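Local coordinates for capsid protein (Bocavirus gorilla/GBoV1/2009, PDB 7LNK) that assembles in sixty copies into the T=1 icosahedral capsid of a parvovirus, a shell that probably encloses its single-stranded DNA genome, at residues A[125-130]-A[207-212]; A[164-169]-A[298-303]; A[192-197]-A[417-422]; A[241-246]-A[250-255]; A[353-358]-A[362-367]. All coordinates share one frame; numbering follows the deposited sequence.

Contact 1 (A[125-130]-A[207-212])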
# COMPACT_ATOMS: atom_id res chain seq x y z
N ILE A 125 80.91 -34.25 -37.30
CA ILE A 125 80.91 -34.73 -35.93
C ILE A 125 79.76 -35.71 -35.77
O ILE A 125 78.61 -35.37 -36.03
CB ILE A 125 80.80 -33.59 -34.91
CG1 ILE A 125 82.05 -32.73 -34.92
CG2 ILE A 125 80.61 -34.14 -33.53
CD1 ILE A 125 81.92 -31.47 -35.70
N PHE A 126 80.09 -36.92 -35.34
CA PHE A 126 79.08 -37.95 -35.11
C PHE A 126 79.36 -38.65 -33.79
O PHE A 126 80.43 -39.23 -33.62
CB PHE A 126 79.06 -38.94 -36.26
CG PHE A 126 78.19 -40.12 -36.02
CD1 PHE A 126 76.82 -40.00 -36.06
CD2 PHE A 126 78.74 -41.36 -35.78
CE1 PHE A 126 76.02 -41.09 -35.83
CE2 PHE A 126 77.95 -42.44 -35.56
CZ PHE A 126 76.59 -42.31 -35.58
N CYS A 127 78.41 -38.58 -32.87
CA CYS A 127 78.45 -39.40 -31.67
C CYS A 127 77.58 -40.62 -31.87
O CYS A 127 76.41 -40.50 -32.25
CB CYS A 127 77.97 -38.62 -30.44
SG CYS A 127 78.05 -39.53 -28.88
N ASP A 128 78.14 -41.79 -31.62
CA ASP A 128 77.37 -43.02 -31.71
C ASP A 128 77.01 -43.46 -30.29
O ASP A 128 77.82 -44.01 -29.55
CB ASP A 128 78.18 -44.09 -32.44
CG ASP A 128 77.40 -45.35 -32.69
OD1 ASP A 128 76.19 -45.39 -32.39
OD2 ASP A 128 78.01 -46.31 -33.19
N GLY A 129 75.74 -43.25 -29.94
CA GLY A 129 75.32 -43.54 -28.59
C GLY A 129 74.56 -44.84 -28.49
O GLY A 129 74.37 -45.38 -27.40
N GLU A 130 74.13 -45.37 -29.63
CA GLU A 130 73.47 -46.67 -29.63
C GLU A 130 74.44 -47.78 -29.93
O GLU A 130 74.04 -48.95 -29.93
CB GLU A 130 72.34 -46.69 -30.66
CG GLU A 130 71.22 -45.72 -30.35
CD GLU A 130 71.51 -44.33 -30.85
OE1 GLU A 130 72.61 -44.12 -31.40
OE2 GLU A 130 70.64 -43.44 -30.69
N SER A 207 79.10 -28.05 -31.07
CA SER A 207 78.22 -29.17 -30.75
C SER A 207 78.50 -29.63 -29.33
O SER A 207 79.60 -29.46 -28.82
CB SER A 207 78.39 -30.32 -31.73
OG SER A 207 79.70 -30.85 -31.67
N GLU A 208 77.49 -30.22 -28.70
CA GLU A 208 77.63 -30.74 -27.35
C GLU A 208 76.88 -32.05 -27.23
O GLU A 208 75.90 -32.29 -27.94
CB GLU A 208 77.12 -29.75 -26.30
CG GLU A 208 75.66 -29.46 -26.38
CD GLU A 208 75.24 -28.39 -25.41
OE1 GLU A 208 76.01 -28.11 -24.47
OE2 GLU A 208 74.13 -27.83 -25.58
N PHE A 209 77.34 -32.90 -26.32
CA PHE A 209 76.82 -34.24 -26.14
C PHE A 209 76.70 -34.54 -24.66
O PHE A 209 77.63 -34.28 -23.90
CB PHE A 209 77.73 -35.26 -26.80
CG PHE A 209 77.92 -35.03 -28.25
CD1 PHE A 209 77.02 -35.52 -29.17
CD2 PHE A 209 79.00 -34.30 -28.71
CE1 PHE A 209 77.19 -35.29 -30.50
CE2 PHE A 209 79.17 -34.08 -30.05
CZ PHE A 209 78.27 -34.58 -30.94
N THR A 210 75.56 -35.08 -24.25
CA THR A 210 75.33 -35.45 -22.87
C THR A 210 75.21 -36.96 -22.79
O THR A 210 74.73 -37.60 -23.73
CB THR A 210 74.07 -34.80 -22.31
OG1 THR A 210 72.94 -35.20 -23.09
CG2 THR A 210 74.19 -33.30 -22.36
N PHE A 211 75.66 -37.53 -21.68
CA PHE A 211 75.55 -38.95 -21.42
C PHE A 211 75.25 -39.16 -19.95
O PHE A 211 75.88 -38.54 -19.09
CB PHE A 211 76.82 -39.69 -21.82
CG PHE A 211 76.76 -41.15 -21.53
CD1 PHE A 211 76.12 -42.01 -22.39
CD2 PHE A 211 77.36 -41.67 -20.41
CE1 PHE A 211 76.07 -43.35 -22.13
CE2 PHE A 211 77.30 -43.01 -20.15
CZ PHE A 211 76.66 -43.85 -21.01
N ASN A 212 74.31 -40.04 -19.66
CA ASN A 212 73.96 -40.40 -18.30
C ASN A 212 74.46 -41.80 -18.00
O ASN A 212 74.06 -42.76 -18.66
CB ASN A 212 72.45 -40.33 -18.08
CG ASN A 212 71.92 -38.93 -18.19
OD1 ASN A 212 70.95 -38.67 -18.90
ND2 ASN A 212 72.53 -38.00 -17.46

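Contact 2 (A[164-169]-A[298-303])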
# COMPACT_ATOMS: atom_id res chain seq x y z
N LEU A 164 87.39 -62.15 -38.12
CA LEU A 164 88.58 -62.85 -37.66
C LEU A 164 89.29 -63.39 -38.88
O LEU A 164 88.70 -64.14 -39.66
CB LEU A 164 88.21 -63.97 -36.70
CG LEU A 164 89.34 -64.57 -35.86
CD1 LEU A 164 88.76 -65.10 -34.57
CD2 LEU A 164 90.13 -65.63 -36.57
N ASN A 165 90.56 -63.02 -39.06
CA ASN A 165 91.20 -63.18 -40.36
C ASN A 165 91.45 -64.65 -40.70
O ASN A 165 91.12 -65.09 -41.80
CB ASN A 165 92.51 -62.41 -40.40
CG ASN A 165 93.08 -62.31 -41.79
OD1 ASN A 165 92.33 -62.28 -42.77
ND2 ASN A 165 94.39 -62.28 -41.90
N GLU A 166 92.02 -65.42 -39.77
CA GLU A 166 92.39 -66.79 -40.09
C GLU A 166 91.16 -67.61 -40.47
O GLU A 166 91.26 -68.61 -41.19
CB GLU A 166 93.12 -67.44 -38.92
CG GLU A 166 93.64 -68.84 -39.21
CD GLU A 166 94.73 -68.87 -40.26
OE1 GLU A 166 95.31 -67.81 -40.56
OE2 GLU A 166 95.01 -69.95 -40.81
N LEU A 167 89.99 -67.18 -40.01
CA LEU A 167 88.74 -67.80 -40.45
C LEU A 167 88.34 -67.34 -41.84
O LEU A 167 87.64 -68.06 -42.55
CB LEU A 167 87.64 -67.48 -39.45
CG LEU A 167 87.36 -68.43 -38.29
CD1 LEU A 167 88.55 -68.61 -37.39
CD2 LEU A 167 86.22 -67.85 -37.50
N ALA A 168 88.72 -66.13 -42.22
CA ALA A 168 88.36 -65.56 -43.51
C ALA A 168 89.47 -65.64 -44.55
O ALA A 168 89.31 -65.13 -45.65
CB ALA A 168 87.92 -64.11 -43.35
N ASP A 169 90.62 -66.21 -44.22
CA ASP A 169 91.78 -65.93 -45.05
C ASP A 169 91.87 -66.79 -46.31
O ASP A 169 92.79 -66.58 -47.10
CB ASP A 169 93.08 -66.07 -44.24
CG ASP A 169 93.26 -67.43 -43.65
OD1 ASP A 169 92.33 -68.27 -43.73
OD2 ASP A 169 94.35 -67.69 -43.11
N ILE A 298 92.82 -73.90 -40.56
CA ILE A 298 93.74 -73.18 -39.70
C ILE A 298 95.13 -73.75 -39.92
O ILE A 298 95.40 -74.90 -39.57
CB ILE A 298 93.33 -73.27 -38.23
CG1 ILE A 298 92.02 -72.52 -38.01
CG2 ILE A 298 94.41 -72.72 -37.34
CD1 ILE A 298 91.42 -72.75 -36.68
N ASN A 299 96.01 -72.94 -40.50
CA ASN A 299 97.41 -73.29 -40.67
C ASN A 299 98.31 -72.71 -39.58
O ASN A 299 99.53 -72.87 -39.64
CB ASN A 299 97.89 -72.88 -42.06
CG ASN A 299 97.74 -71.40 -42.33
OD1 ASN A 299 97.85 -70.57 -41.44
ND2 ASN A 299 97.47 -71.07 -43.59
N THR A 300 97.74 -72.04 -38.58
CA THR A 300 98.50 -71.39 -37.53
C THR A 300 98.23 -72.08 -36.20
O THR A 300 97.52 -73.08 -36.12
CB THR A 300 98.16 -69.90 -37.43
OG1 THR A 300 96.77 -69.74 -37.17
CG2 THR A 300 98.50 -69.20 -38.72
N GLY A 301 98.83 -71.54 -35.14
CA GLY A 301 98.56 -71.97 -33.79
C GLY A 301 97.39 -71.23 -33.20
O GLY A 301 96.70 -70.45 -33.86
N ALA A 302 97.16 -71.46 -31.90
CA ALA A 302 96.00 -70.89 -31.23
C ALA A 302 95.99 -69.38 -31.35
O ALA A 302 94.94 -68.76 -31.55
CB ALA A 302 95.98 -71.32 -29.77
N ALA A 303 97.15 -68.75 -31.22
CA ALA A 303 97.24 -67.32 -31.48
C ALA A 303 96.98 -67.05 -32.95
O ALA A 303 97.56 -67.69 -33.83
CB ALA A 303 98.61 -66.80 -31.07

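Contact 3 (A[192-197]-A[417-422])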
# COMPACT_ATOMS: atom_id res chain seq x y z
N MET A 192 80.05 -47.73 -42.52
CA MET A 192 80.42 -46.38 -42.90
C MET A 192 79.74 -45.44 -41.93
O MET A 192 78.52 -45.53 -41.74
CB MET A 192 79.95 -46.05 -44.29
CG MET A 192 80.49 -46.88 -45.40
SD MET A 192 79.55 -46.33 -46.82
CE MET A 192 80.12 -47.44 -48.07
N LEU A 193 80.49 -44.53 -41.34
CA LEU A 193 79.83 -43.56 -40.47
C LEU A 193 78.97 -42.59 -41.26
O LEU A 193 78.11 -41.92 -40.67
CB LEU A 193 80.85 -42.82 -39.63
CG LEU A 193 81.58 -43.70 -38.63
CD1 LEU A 193 82.64 -42.92 -37.94
CD2 LEU A 193 80.62 -44.27 -37.63
N GLU A 194 79.16 -42.51 -42.57
CA GLU A 194 78.33 -41.68 -43.44
C GLU A 194 76.94 -42.24 -43.62
O GLU A 194 76.10 -41.58 -44.23
CB GLU A 194 79.00 -41.53 -44.80
CG GLU A 194 80.28 -40.74 -44.76
CD GLU A 194 81.46 -41.57 -44.34
OE1 GLU A 194 81.29 -42.75 -44.01
OE2 GLU A 194 82.58 -41.02 -44.32
N ASN A 195 76.68 -43.44 -43.13
CA ASN A 195 75.36 -44.03 -43.26
C ASN A 195 74.40 -43.43 -42.25
O ASN A 195 73.19 -43.47 -42.43
CB ASN A 195 75.47 -45.54 -43.10
CG ASN A 195 74.26 -46.27 -43.60
OD1 ASN A 195 73.59 -45.82 -44.52
ND2 ASN A 195 73.98 -47.42 -43.00
N SER A 196 74.92 -42.93 -41.13
CA SER A 196 74.15 -42.21 -40.13
C SER A 196 73.97 -40.74 -40.48
O SER A 196 74.73 -40.15 -41.24
CB SER A 196 74.81 -42.34 -38.76
OG SER A 196 74.77 -43.68 -38.32
N ASP A 197 72.92 -40.15 -39.92
CA ASP A 197 72.79 -38.70 -39.87
C ASP A 197 73.78 -38.15 -38.86
O ASP A 197 73.95 -38.72 -37.78
CB ASP A 197 71.38 -38.27 -39.45
CG ASP A 197 70.34 -38.63 -40.45
OD1 ASP A 197 70.70 -39.01 -41.57
OD2 ASP A 197 69.14 -38.50 -40.13
N PHE A 417 82.78 -39.25 -33.15
CA PHE A 417 83.63 -39.35 -34.32
C PHE A 417 83.70 -38.00 -35.00
O PHE A 417 82.72 -37.26 -35.03
CB PHE A 417 83.09 -40.40 -35.28
CG PHE A 417 83.08 -41.77 -34.73
CD1 PHE A 417 84.21 -42.55 -34.76
CD2 PHE A 417 81.94 -42.29 -34.16
CE1 PHE A 417 84.20 -43.80 -34.25
CE2 PHE A 417 81.93 -43.55 -33.65
CZ PHE A 417 83.07 -44.31 -33.69
N ILE A 418 84.87 -37.68 -35.53
CA ILE A 418 85.08 -36.40 -36.19
C ILE A 418 85.99 -36.63 -37.39
O ILE A 418 86.99 -37.36 -37.29
CB ILE A 418 85.67 -35.37 -35.21
CG1 ILE A 418 85.81 -34.00 -35.86
CG2 ILE A 418 86.97 -35.85 -34.64
CD1 ILE A 418 86.08 -32.90 -34.89
N LYS A 419 85.64 -36.04 -38.52
CA LYS A 419 86.53 -36.04 -39.67
C LYS A 419 86.45 -34.69 -40.36
O LYS A 419 85.51 -33.92 -40.16
CB LYS A 419 86.21 -37.12 -40.69
CG LYS A 419 84.94 -36.90 -41.46
CD LYS A 419 84.80 -37.97 -42.49
CE LYS A 419 83.54 -37.78 -43.29
NZ LYS A 419 83.38 -38.85 -44.30
N MET A 420 87.45 -34.42 -41.19
CA MET A 420 87.43 -33.23 -42.00
C MET A 420 86.49 -33.43 -43.17
O MET A 420 86.56 -34.45 -43.86
CB MET A 420 88.83 -32.91 -42.52
CG MET A 420 89.84 -32.67 -41.44
SD MET A 420 89.22 -31.43 -40.32
CE MET A 420 89.11 -30.03 -41.39
N ALA A 421 85.58 -32.49 -43.37
CA ALA A 421 84.75 -32.54 -44.57
C ALA A 421 85.64 -32.49 -45.80
O ALA A 421 86.58 -31.70 -45.86
CB ALA A 421 83.75 -31.39 -44.58
N LYS A 422 85.35 -33.35 -46.76
CA LYS A 422 86.17 -33.40 -47.96
C LYS A 422 85.93 -32.16 -48.80
O LYS A 422 84.79 -31.74 -49.00
CB LYS A 422 85.87 -34.65 -48.76
CG LYS A 422 86.76 -34.80 -49.96
CD LYS A 422 86.49 -36.07 -50.71
CE LYS A 422 87.41 -36.16 -51.90
NZ LYS A 422 87.17 -37.39 -52.69

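Contact 4 (A[241-246]-A[250-255])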
# COMPACT_ATOMS: atom_id res chain seq x y z
N GLN A 241 86.18 -82.42 13.39
CA GLN A 241 87.04 -82.79 12.28
C GLN A 241 87.45 -84.24 12.43
O GLN A 241 88.02 -84.64 13.45
CB GLN A 241 88.26 -81.88 12.20
CG GLN A 241 89.09 -81.86 13.45
CD GLN A 241 90.26 -80.94 13.34
OE1 GLN A 241 90.31 -80.08 12.46
NE2 GLN A 241 91.20 -81.08 14.25
N TYR A 242 87.13 -85.04 11.42
CA TYR A 242 87.61 -86.40 11.32
C TYR A 242 88.77 -86.44 10.33
O TYR A 242 88.64 -85.97 9.20
CB TYR A 242 86.51 -87.35 10.86
CG TYR A 242 87.00 -88.75 10.58
CD1 TYR A 242 87.27 -89.62 11.61
CD2 TYR A 242 87.20 -89.18 9.28
CE1 TYR A 242 87.72 -90.89 11.36
CE2 TYR A 242 87.66 -90.45 9.02
CZ TYR A 242 87.91 -91.30 10.06
OH TYR A 242 88.36 -92.57 9.81
N ILE A 243 89.89 -86.99 10.77
CA ILE A 243 91.07 -87.11 9.93
C ILE A 243 91.30 -88.59 9.67
O ILE A 243 91.48 -89.36 10.61
CB ILE A 243 92.30 -86.46 10.58
CG1 ILE A 243 92.05 -84.97 10.78
CG2 ILE A 243 93.51 -86.63 9.71
CD1 ILE A 243 93.06 -84.30 11.65
N ARG A 244 91.27 -88.98 8.40
CA ARG A 244 91.39 -90.38 8.04
C ARG A 244 92.80 -90.87 8.35
O ARG A 244 93.73 -90.08 8.52
CB ARG A 244 91.09 -90.58 6.56
CG ARG A 244 92.22 -90.14 5.68
CD ARG A 244 91.97 -90.45 4.23
NE ARG A 244 90.91 -89.63 3.67
CZ ARG A 244 90.28 -89.89 2.54
NH1 ARG A 244 90.59 -90.97 1.84
NH2 ARG A 244 89.33 -89.08 2.11
N GLN A 245 92.94 -92.19 8.45
CA GLN A 245 94.25 -92.77 8.71
C GLN A 245 95.25 -92.39 7.62
O GLN A 245 94.98 -92.60 6.43
CB GLN A 245 94.15 -94.29 8.81
CG GLN A 245 95.46 -94.94 9.19
CD GLN A 245 95.30 -96.42 9.43
OE1 GLN A 245 94.20 -96.96 9.39
NE2 GLN A 245 96.42 -97.09 9.69
N ASN A 246 96.38 -91.83 8.01
CA ASN A 246 97.45 -91.47 7.08
C ASN A 246 98.70 -92.22 7.50
O ASN A 246 99.30 -91.90 8.53
CB ASN A 246 97.69 -89.97 7.08
CG ASN A 246 98.61 -89.53 5.96
OD1 ASN A 246 98.64 -90.14 4.90
ND2 ASN A 246 99.36 -88.47 6.20
N THR A 250 97.03 -92.76 13.24
CA THR A 250 95.70 -93.32 13.39
C THR A 250 94.63 -92.29 13.05
O THR A 250 94.81 -91.09 13.28
CB THR A 250 95.51 -93.84 14.81
OG1 THR A 250 96.50 -94.84 15.09
CG2 THR A 250 94.14 -94.46 15.00
N ALA A 251 93.52 -92.75 12.48
CA ALA A 251 92.38 -91.88 12.25
C ALA A 251 91.87 -91.32 13.57
O ALA A 251 91.75 -92.04 14.56
CB ALA A 251 91.27 -92.64 11.54
N SER A 252 91.57 -90.03 13.57
CA SER A 252 91.16 -89.34 14.79
C SER A 252 89.89 -88.55 14.55
O SER A 252 89.63 -88.07 13.44
CB SER A 252 92.26 -88.41 15.29
OG SER A 252 92.50 -87.37 14.37
N THR A 253 89.10 -88.42 15.60
CA THR A 253 87.92 -87.58 15.64
C THR A 253 88.08 -86.61 16.79
O THR A 253 88.27 -87.03 17.93
CB THR A 253 86.66 -88.43 15.81
OG1 THR A 253 86.52 -89.31 14.69
CG2 THR A 253 85.44 -87.56 15.90
N SER A 254 88.03 -85.31 16.49
CA SER A 254 88.29 -84.32 17.52
C SER A 254 87.53 -83.04 17.20
O SER A 254 87.08 -82.82 16.07
CB SER A 254 89.78 -84.03 17.65
OG SER A 254 90.30 -83.48 16.46
N ARG A 255 87.39 -82.21 18.22
CA ARG A 255 86.78 -80.91 18.06
C ARG A 255 87.76 -79.97 17.37
O ARG A 255 88.93 -79.90 17.73
CB ARG A 255 86.39 -80.35 19.43
CG ARG A 255 85.58 -79.08 19.40
CD ARG A 255 85.33 -78.60 20.80
NE ARG A 255 84.54 -79.55 21.57
CZ ARG A 255 83.21 -79.59 21.56
NH1 ARG A 255 82.53 -78.73 20.84
NH2 ARG A 255 82.58 -80.50 22.28

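Contact 5 (A[353-358]-A[362-367])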
# COMPACT_ATOMS: atom_id res chain seq x y z
N LEU A 353 94.48 -67.25 -2.58
CA LEU A 353 95.04 -68.51 -3.06
C LEU A 353 94.18 -69.67 -2.58
O LEU A 353 93.47 -69.56 -1.58
CB LEU A 353 96.49 -68.71 -2.62
CG LEU A 353 97.52 -67.77 -3.22
CD1 LEU A 353 98.86 -67.98 -2.56
CD2 LEU A 353 97.63 -68.00 -4.70
N LEU A 354 94.25 -70.78 -3.30
CA LEU A 354 93.49 -71.97 -2.98
C LEU A 354 94.41 -73.17 -3.00
O LEU A 354 95.08 -73.43 -4.00
CB LEU A 354 92.33 -72.18 -3.96
CG LEU A 354 91.50 -73.43 -3.72
CD1 LEU A 354 90.86 -73.37 -2.36
CD2 LEU A 354 90.44 -73.56 -4.78
N TYR A 355 94.46 -73.90 -1.89
CA TYR A 355 95.27 -75.09 -1.72
C TYR A 355 94.35 -76.26 -1.43
O TYR A 355 93.35 -76.10 -0.72
CB TYR A 355 96.25 -74.91 -0.57
CG TYR A 355 97.32 -73.88 -0.83
CD1 TYR A 355 98.54 -74.24 -1.36
CD2 TYR A 355 97.08 -72.54 -0.59
CE1 TYR A 355 99.50 -73.30 -1.60
CE2 TYR A 355 98.04 -71.59 -0.84
CZ TYR A 355 99.25 -71.99 -1.34
OH TYR A 355 100.22 -71.05 -1.60
N ARG A 356 94.66 -77.43 -1.98
CA ARG A 356 93.99 -78.65 -1.54
C ARG A 356 94.99 -79.55 -0.83
O ARG A 356 96.13 -79.71 -1.27
CB ARG A 356 93.33 -79.43 -2.67
CG ARG A 356 94.23 -79.99 -3.73
CD ARG A 356 93.45 -80.87 -4.68
NE ARG A 356 92.42 -80.16 -5.41
CZ ARG A 356 92.63 -79.48 -6.53
NH1 ARG A 356 91.63 -78.86 -7.13
NH2 ARG A 356 93.85 -79.42 -7.05
N GLY A 357 94.55 -80.12 0.29
CA GLY A 357 95.37 -81.08 0.99
C GLY A 357 95.41 -82.41 0.26
O GLY A 357 94.38 -82.91 -0.22
N ASN A 358 96.60 -82.97 0.14
CA ASN A 358 96.80 -84.33 -0.30
C ASN A 358 96.89 -85.30 0.86
O ASN A 358 97.24 -86.47 0.65
CB ASN A 358 98.04 -84.42 -1.20
CG ASN A 358 99.29 -83.96 -0.51
OD1 ASN A 358 99.46 -84.13 0.69
ND2 ASN A 358 100.19 -83.37 -1.28
N TYR A 362 99.63 -79.17 1.72
CA TYR A 362 98.70 -78.46 0.85
C TYR A 362 99.43 -78.01 -0.40
O TYR A 362 100.54 -77.47 -0.33
CB TYR A 362 98.09 -77.25 1.55
CG TYR A 362 97.16 -77.59 2.68
CD1 TYR A 362 95.82 -77.81 2.43
CD2 TYR A 362 97.61 -77.69 3.98
CE1 TYR A 362 94.96 -78.12 3.44
CE2 TYR A 362 96.75 -77.99 5.00
CZ TYR A 362 95.43 -78.21 4.72
OH TYR A 362 94.56 -78.52 5.74
N ASN A 363 98.80 -78.22 -1.54
CA ASN A 363 99.37 -77.86 -2.83
C ASN A 363 98.48 -76.84 -3.51
O ASN A 363 97.26 -76.91 -3.42
CB ASN A 363 99.54 -79.08 -3.71
CG ASN A 363 100.50 -80.08 -3.13
OD1 ASN A 363 100.20 -81.27 -3.05
ND2 ASN A 363 101.66 -79.61 -2.72
N LEU A 364 99.11 -75.89 -4.19
CA LEU A 364 98.37 -74.78 -4.78
C LEU A 364 97.48 -75.27 -5.91
O LEU A 364 97.91 -76.04 -6.77
CB LEU A 364 99.34 -73.73 -5.30
CG LEU A 364 98.67 -72.54 -5.97
CD1 LEU A 364 97.82 -71.79 -4.97
CD2 LEU A 364 99.69 -71.63 -6.60
N ASN A 365 96.24 -74.79 -5.91
CA ASN A 365 95.33 -74.98 -7.04
C ASN A 365 95.53 -73.78 -7.95
O ASN A 365 95.21 -72.65 -7.60
CB ASN A 365 93.90 -75.09 -6.55
CG ASN A 365 92.92 -75.41 -7.66
OD1 ASN A 365 93.20 -75.20 -8.83
ND2 ASN A 365 91.77 -75.92 -7.28
N ALA A 366 96.05 -74.04 -9.15
CA ALA A 366 96.44 -72.94 -10.03
C ALA A 366 95.22 -72.28 -10.66
O ALA A 366 95.10 -71.05 -10.68
CB ALA A 366 97.40 -73.43 -11.10
N ASP A 367 94.30 -73.08 -11.17
CA ASP A 367 93.14 -72.58 -11.89
C ASP A 367 91.92 -72.69 -10.99
O ASP A 367 91.45 -73.80 -10.70
CB ASP A 367 92.93 -73.35 -13.18
CG ASP A 367 94.01 -73.07 -14.20
OD1 ASP A 367 94.73 -72.07 -14.04
OD2 ASP A 367 94.15 -73.86 -15.15

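Contact 1 (A[125-130]-A[207-212])
F209 points from strand 207-212 toward strand 125-128, where its ring meets I125 and C127. Its first torsion places CG anti to the carbonyl carbon (chi1 -59°), which carries the ring across the gap. Within the contact, CB and CG serve as the stem, and touching begins at the ring. CD1 meets C127 CB at 3.5 Å, and the next atom, CE1, is closest to that same carbon at 3.4 Å. The C127 sulfur stands further off, its SG 4.8 Å from the F209 ring centroid and oblique to the ring, an arrangement that counts as a sulfur-aromatic contact. At the tip, CZ meets I125 CG2 at 3.5 Å, CE2 shares this methyl at 3.8 Å, and the methyl sits at the ring edge, close to the ring plane.

The two strands run almost parallel, 6° apart, and their axes come no nearer than 9.2 Å. That spacing is too wide for backbone pairing and fits two sheets packed face to face, as in the jelly-roll sandwich of parvovirus capsid proteins. Strand 123-128 is bonded to 415-420 and 199-201, whereas strand 207-223 pairs with 86-108. A flat, apolar phenylalanine suits such a gap, since it bridges it with carbon alone, and a branched isoleucine offers a methyl to its edge. Beside it the smaller S207 brings OG to 3.9 Å from I125 CG2, while I416 packs against I125, C127 and F209.

Contact 2 (A[164-169]-A[298-303])
A carboxylate-to-main-chain hydrogen bond ties the short, weakly bonded helical turn at 165-168 to the irregular loop 298-303, with E166 as acceptor and the amide of N299 as donor. N299 N lies 3.2 Å from E166 OE2, and the bond is fairly straight at 159°. The donor comes to the anti side of the carboxylate, 27° out of its plane. A glutamate suits this place because it is long enough to reach across: its CG lies anti to the backbone N (chi1 -175°), and a bend at chi2 turns the acid group toward the loop.

The stem of E166 also packs. Its CG is 4.2 Å from I298 CG1 and 3.8 Å from OG1 of T300, which comes from the opposite direction.

Acids crowd E166: OE1 lies close to D169 OD2 and OE2 close to D171, while E181 approaches D169, which may raise the proton affinity of some of these groups. L167 and A302 pack on M348 and Y362 of a neighbouring subunit. Beside that subunit interface, the bond joins the turn after strand 153-160 to the long GH loop, between strands 207-223 and 415-420, of the parvovirus jelly-roll.

Contact 3 (A[192-197]-A[417-422])
L193 and F417 cross at about a right angle, the leucine branch CD1 coming down over one face of the phenylalanine ring. CD1 lies 3.8 Å from the F417 ring centroid, 25° off the ring normal, a CH-pi contact displaced toward the rim. The atom it meets most closely is CG of F417, at 3.4 Å. Leucine suits the place because its fork can set a single methyl on an aromatic face. Y158 meets the same F417 ring edge to face, and W62 packs against both L193 and F417.

One residue further along the 3-10 segment 193-195, E194 meets K419 from strand 417-420, again with the two side chains at about a right angle. The glutamate bends at chi2 (82°), while the lysine runs fully extended beyond CG and delivers NZ to the acid. OE2 of E194 and NZ of K419 form a salt bridge, although their modelled separation is too short to be trusted in detail. OE2 also accepts a hydrogen bond from W62 NE1, and OE1 bonds to Y40 OH, so both oxygens of the carboxylate have partners within the fold.

The contact fastens the loop before strand 199-201 onto one jelly-roll sheet, that of strands 62-65, 415-420, 123-128 and 199-201. Its chemistry is consistent with a buried ion pair in which the lysine offsets the glutamate's charge, W62 and Y40 probably stabilising it further.

Contact 4 (A[241-246]-A[250-255])
Residues Q241 to I243 and S252 to S254 pair as the antiparallel arms of a beta hairpin, their strand axes 158° apart and 4.9 Å away at the closest. Q241 with S254 and I243 with S252 are hydrogen-bonded pairs, each closed by two backbone bonds. In the first, Q241 N donates to S254 O at 2.9 Å; in the second, I243 N donates to S252 O, also at 2.9 Å. Y242 and T253 form the non-hydrogen-bonded pair between them.

On the face carrying Y242 and T253, the tyrosine lies with CG anti to its backbone N (chi1 173°), which swings the ring along the partner strand. T253 OG1 sits at the ring edge, in plane, 3.2 Å from Y242 CD1. Further out, the phenol oxygen of Y242 comes 3.4 Å from A251 CB; the short side chain of alanine lets the hydroxyl end of the tyrosine come close. On the other face, Q241 extends beside S254, its NE2 giving OG a weak hydrogen bond at 3.4 Å; its firmer partner is A280 O of a neighbouring subunit. I243 CB there approaches S252 OG at 3.9 Å. Beta-branched threonine and isoleucine suit an extended backbone.

The same neighbouring subunit touches this hairpin elsewhere: its D320 and E142 form salt bridges with R244 and R255, and its L321 packs against Y242. Strands 240-243 and 252-255 make a two-stranded sheet of their own, about 51 Å from the chain's centre to the contact's centre, near the hairpin of strands 352-357 and 362-364.

Contact 5 (A[353-358]-A[362-367])
L364 pushes one methyl, CD1, into a hollow shaped by L353, the carbonyl of L354 and the ring of Y355. With CG anti to the backbone N (chi1 178°), the side chain is directed so that CD1 lies 4.1 Å from the Y355 ring centroid, over one face as a CH-pi contact; on the aliphatic side CD1 is 3.8 Å from L353 CD2. L364 CB meets Y355 CE1 at 3.7 Å.

A second bump is the ring of Y362, which comes obliquely against the backbone of G357, its CD1 3.4 Å from G357 N. Glycine, with no side chain, lets the ring lie close to the backbone. Y355 CB fills in beside Y362 CB at 3.7 Å.

Backbone bonds hold these shapes in register: R356 and N363 exchange two, and N365 N donates to L354 O. Near the turn, N358 ND2 makes a weak bond to N363 OD1 at 2.7 Å, while N358 OD1 accepts from T360 N and T361 N.

Outside the hairpin, R356 pairs in a salt bridge with D367 of a neighbouring subunit, and residues 353-356 pair with a strand of that chain. The arrangement is that of a twisted beta hairpin, its strand axes 139° apart, whose sheet continues across a subunit interface.

Contacts 1 and 3 are neighbours, their centres 14 Å apart: strands 123-128 and 415-420 adjoin in one sheet, and the F126 ring packs on L193 and S196. The centre of contact 2 lies 36 Å from that of contact 1 and 32 Å from that of contact 3. Along the chain these three interlock, their segments alternating, whereas contacts 4 and 5 are nested within contact 3. The hairpins of contacts 4 and 5, centres 21 Å apart, lie across the chain's centre from contacts 1 and 3, in the GH loop that also holds 298-303. Contacts 1 and 3 thus knit the jelly-roll core from distant sequence, while both hairpins meet the same neighbouring subunit.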